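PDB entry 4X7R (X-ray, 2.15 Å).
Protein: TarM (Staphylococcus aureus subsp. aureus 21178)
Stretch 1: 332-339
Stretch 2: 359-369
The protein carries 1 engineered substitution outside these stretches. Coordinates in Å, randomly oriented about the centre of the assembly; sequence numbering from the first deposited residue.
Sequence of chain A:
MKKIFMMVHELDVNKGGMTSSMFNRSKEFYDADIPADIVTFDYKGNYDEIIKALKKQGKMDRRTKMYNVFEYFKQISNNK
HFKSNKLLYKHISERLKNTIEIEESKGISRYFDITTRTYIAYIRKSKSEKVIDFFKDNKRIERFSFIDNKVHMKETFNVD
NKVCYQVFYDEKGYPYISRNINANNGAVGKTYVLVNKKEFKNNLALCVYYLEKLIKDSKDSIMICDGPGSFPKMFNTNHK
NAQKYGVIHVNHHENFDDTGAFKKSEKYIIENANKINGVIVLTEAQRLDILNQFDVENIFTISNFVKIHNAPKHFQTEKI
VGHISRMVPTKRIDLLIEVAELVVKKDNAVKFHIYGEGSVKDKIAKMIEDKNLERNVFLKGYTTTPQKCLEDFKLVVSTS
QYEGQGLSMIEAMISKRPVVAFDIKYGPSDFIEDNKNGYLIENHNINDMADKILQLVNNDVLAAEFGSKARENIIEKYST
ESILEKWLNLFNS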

# COMPACT_ATOMS: atom_id res chain seq x y z
N ARG A 332 -8.39 15.05 -1.85
CA ARG A 332 -9.27 16.21 -1.60
C ARG A 332 -10.75 15.86 -1.72
O ARG A 332 -11.49 16.51 -2.46
N ILE A 333 -11.17 14.82 -0.98
CA ILE A 333 -12.57 14.36 -0.93
C ILE A 333 -13.44 15.45 -0.29
O ILE A 333 -14.63 15.54 -0.59
N ASP A 334 -12.81 16.37 0.49
CA ASP A 334 -13.47 17.55 1.08
C ASP A 334 -13.97 18.45 -0.04
O ASP A 334 -15.08 18.95 0.05
N LEU A 335 -13.18 18.56 -1.15
CA LEU A 335 -13.56 19.34 -2.34
C LEU A 335 -14.67 18.63 -3.11
O LEU A 335 -15.54 19.28 -3.66
N LEU A 336 -14.66 17.28 -3.08
CA LEU A 336 -15.70 16.45 -3.69
C LEU A 336 -17.03 16.65 -2.93
O LEU A 336 -18.07 16.77 -3.59
N ILE A 337 -17.00 16.71 -1.57
CA ILE A 337 -18.19 16.98 -0.75
C ILE A 337 -18.73 18.38 -1.06
O ILE A 337 -19.94 18.54 -1.23
N GLU A 338 -17.82 19.38 -1.21
CA GLU A 338 -18.18 20.76 -1.59
C GLU A 338 -18.81 20.79 -2.97
O GLU A 338 -19.76 21.55 -3.19
N VAL A 339 -18.32 19.94 -3.90
CA VAL A 339 -18.86 19.82 -5.26
C VAL A 339 -20.24 19.16 -5.21
O VAL A 339 -21.17 19.65 -5.86
N SER A 359 -7.46 7.91 6.58
CA SER A 359 -7.36 8.93 7.63
C SER A 359 -8.46 10.00 7.67
O SER A 359 -8.86 10.38 8.76
N VAL A 360 -8.94 10.45 6.49
CA VAL A 360 -9.97 11.50 6.36
C VAL A 360 -11.43 11.00 6.38
O VAL A 360 -12.33 11.85 6.41
N LYS A 361 -11.68 9.67 6.32
CA LYS A 361 -13.04 9.10 6.29
C LYS A 361 -14.02 9.69 7.32
O LYS A 361 -15.13 10.06 6.94
N ASP A 362 -13.59 9.80 8.59
CA ASP A 362 -14.41 10.36 9.67
C ASP A 362 -14.71 11.85 9.48
O ASP A 362 -15.86 12.27 9.66
N LYS A 363 -13.68 12.63 9.07
CA LYS A 363 -13.79 14.08 8.79
C LYS A 363 -14.81 14.29 7.70
O LYS A 363 -15.66 15.17 7.82
N ILE A 364 -14.78 13.42 6.67
CA ILE A 364 -15.69 13.44 5.51
C ILE A 364 -17.11 13.06 5.92
O ILE A 364 -18.05 13.71 5.46
N ALA A 365 -17.28 12.04 6.82
CA ALA A 365 -18.58 11.60 7.34
C ALA A 365 -19.29 12.77 8.06
O ALA A 365 -20.44 13.10 7.72
N LYS A 366 -18.56 13.45 8.98
CA LYS A 366 -19.02 14.64 9.72
C LYS A 366 -19.37 15.76 8.74
O LYS A 366 -20.33 16.48 8.97
N MET A 367 -18.58 15.90 7.66
CA MET A 367 -18.76 16.92 6.62
C MET A 367 -20.06 16.77 5.82
O MET A 367 -20.70 17.78 5.52
N ILE A 368 -20.45 15.52 5.49
CA ILE A 368 -21.68 15.21 4.74
C ILE A 368 -22.90 15.55 5.61
O ILE A 368 -23.84 16.19 5.12
N GLU A 369 -22.87 15.12 6.89
CA GLU A 369 -23.91 15.33 7.91
C GLU A 369 -24.14 16.83 8.15
O GLU A 369 -25.28 17.28 8.06

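Helices 333-339 and 361-369 run nearly parallel, with 14° between their N-to-C directions. Their axes come within 10.2 Å. Register is set by D334 facing I364 and I337 facing I368, with CA to CA distances of 6.4 and 6.7 Å. The contact buries 339 Å², both sides summed.

Apolar packing dominates. I333 and I337 point toward the second stretch, one helical turn apart. V360, I364 and M367 point back toward the first. I337 is m at chi1 and m at chi2. This places CD1 of I337 3.8 Å from CG2 of I364 and 3.6 Å from CG1 of I368. CG2 of I337 lies 4.0 Å from CG of M367, so I337 touches three residues of the facing helix. I368 leaves its backbone sideways, with chi1 m and chi2 at 146°, yet CG1 still reaches I337. I333 is m, t. CG2 of I333 meets CG2 of I364 at 4.0 Å. CD1 of I333 is 4.5 Å from CG2 of V360, a looser contact. V360 has chi1 m.

Some side chains pack against backbone. I364 is m, m, and CD1 of I364 lies 3.5 Å from the backbone N of D334 and 3.8 Å from the carbonyl C of I333. The methyl thus rests on the first turn of helix 333-339. M367 is extended, with all three chi angles t. CE of M367 comes 3.2 Å from the backbone O of D334. O of D334 also accepts the helical hydrogen bond from N of E338, at 3.0 Å. The sulfur SD of M367 is 3.8 Å from CB of D334.

The polar groups do not bridge the two helices. No hydrogen bond or salt bridge crosses between the stretches. D334 has chi1 p, and the end of its side chain leads away from the contact and bonds R332. NE of R332 donates to OD1 of D334 at 2.8 Å, and NH2 of R332 donates to OD2 of D334 at 2.9 Å. This paired salt bridge stays within the first stretch. R332 is at the N-cap position and points away from the second stretch; its chi1, chi2 and chi3 are all m. E338 leaves sideways with chi1 m and chi2 t, and its end comes nearer. OE2 of E338 lies 3.9 Å from CE of M367, a contact without a hydrogen bond.

L335, K361 and A365 point away and take no part.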

# COMPACT_ATOMS: atom_id res chain seq x y z
CB ARG A 332 -8.89 17.43 -2.48
CG ARG A 332 -7.55 18.07 -2.13
CD ARG A 332 -7.41 18.58 -0.69
NE ARG A 332 -8.43 19.56 -0.32
CZ ARG A 332 -8.33 20.87 -0.53
NH1 ARG A 332 -7.26 21.36 -1.14
NH2 ARG A 332 -9.30 21.69 -0.15
CB ILE A 333 -12.69 12.93 -0.30
CG1 ILE A 333 -11.81 11.93 -1.09
CG2 ILE A 333 -14.15 12.44 -0.29
CD1 ILE A 333 -11.29 10.76 -0.35
CB ASP A 334 -12.54 18.31 2.04
CG ASP A 334 -11.25 18.84 1.43
OD1 ASP A 334 -10.41 18.02 1.00
OD2 ASP A 334 -11.05 20.07 1.46
CB LEU A 335 -12.36 19.67 -3.25
CG LEU A 335 -11.42 20.79 -2.78
CD1 LEU A 335 -10.26 20.97 -3.74
CD2 LEU A 335 -12.15 22.12 -2.66
CB LEU A 336 -15.28 14.96 -3.73
CG LEU A 336 -16.33 13.94 -4.18
CD1 LEU A 336 -16.89 14.27 -5.56
CD2 LEU A 336 -15.79 12.54 -4.12
CB ILE A 337 -17.97 16.74 0.77
CG1 ILE A 337 -17.45 15.32 1.09
CG2 ILE A 337 -19.23 17.07 1.60
CD1 ILE A 337 -18.24 14.14 0.51
CB GLU A 338 -16.97 21.70 -1.52
CG GLU A 338 -16.61 22.12 -0.10
CD GLU A 338 -15.32 22.91 0.05
OE1 GLU A 338 -15.10 23.86 -0.74
OE2 GLU A 338 -14.56 22.61 0.99
CB VAL A 339 -17.88 19.11 -6.24
CG1 VAL A 339 -18.56 18.76 -7.56
CG2 VAL A 339 -16.65 19.97 -6.49
CB SER A 359 -5.97 9.56 7.65
OG SER A 359 -5.68 10.25 6.45
CB VAL A 360 -9.70 12.45 5.15
CG1 VAL A 360 -8.29 13.03 5.18
CG2 VAL A 360 -9.99 11.77 3.81
CB LYS A 361 -13.05 7.56 6.34
CG LYS A 361 -14.41 6.96 5.95
CD LYS A 361 -14.44 5.45 5.98
CE LYS A 361 -15.73 4.92 5.41
NZ LYS A 361 -16.21 3.71 6.13
CB ASP A 362 -13.79 10.09 11.05
CG ASP A 362 -13.73 8.62 11.42
OD1 ASP A 362 -14.61 7.85 10.95
OD2 ASP A 362 -12.85 8.24 12.22
CB LYS A 363 -12.43 14.69 8.37
CG LYS A 363 -11.17 14.07 9.04
CD LYS A 363 -10.92 14.57 10.47
CE LYS A 363 -9.92 13.71 11.23
NZ LYS A 363 -10.53 12.45 11.73
CB ILE A 364 -15.11 12.62 4.30
CG1 ILE A 364 -13.78 13.22 3.77
CG2 ILE A 364 -16.14 12.42 3.17
CD1 ILE A 364 -13.79 14.74 3.38
CB ALA A 365 -18.40 10.42 8.29
CB LYS A 366 -17.91 15.12 10.66
CG LYS A 366 -18.40 15.58 12.03
CD LYS A 366 -17.29 15.44 13.07
CE LYS A 366 -17.75 15.85 14.44
NZ LYS A 366 -16.70 15.64 15.47
CB MET A 367 -17.54 16.93 5.69
CG MET A 367 -17.34 18.21 4.96
SD MET A 367 -15.82 18.14 4.00
CE MET A 367 -16.00 19.66 3.07
CB ILE A 368 -21.68 13.73 4.27
CG1 ILE A 368 -20.56 13.47 3.24
CG2 ILE A 368 -23.03 13.30 3.70
CD1 ILE A 368 -19.96 12.14 3.33
CB GLU A 369 -23.54 14.60 9.22
CG GLU A 369 -23.55 13.08 9.10
CD GLU A 369 -22.66 12.33 10.07
OE1 GLU A 369 -22.50 12.77 11.23
OE2 GLU A 369 -22.13 11.26 9.67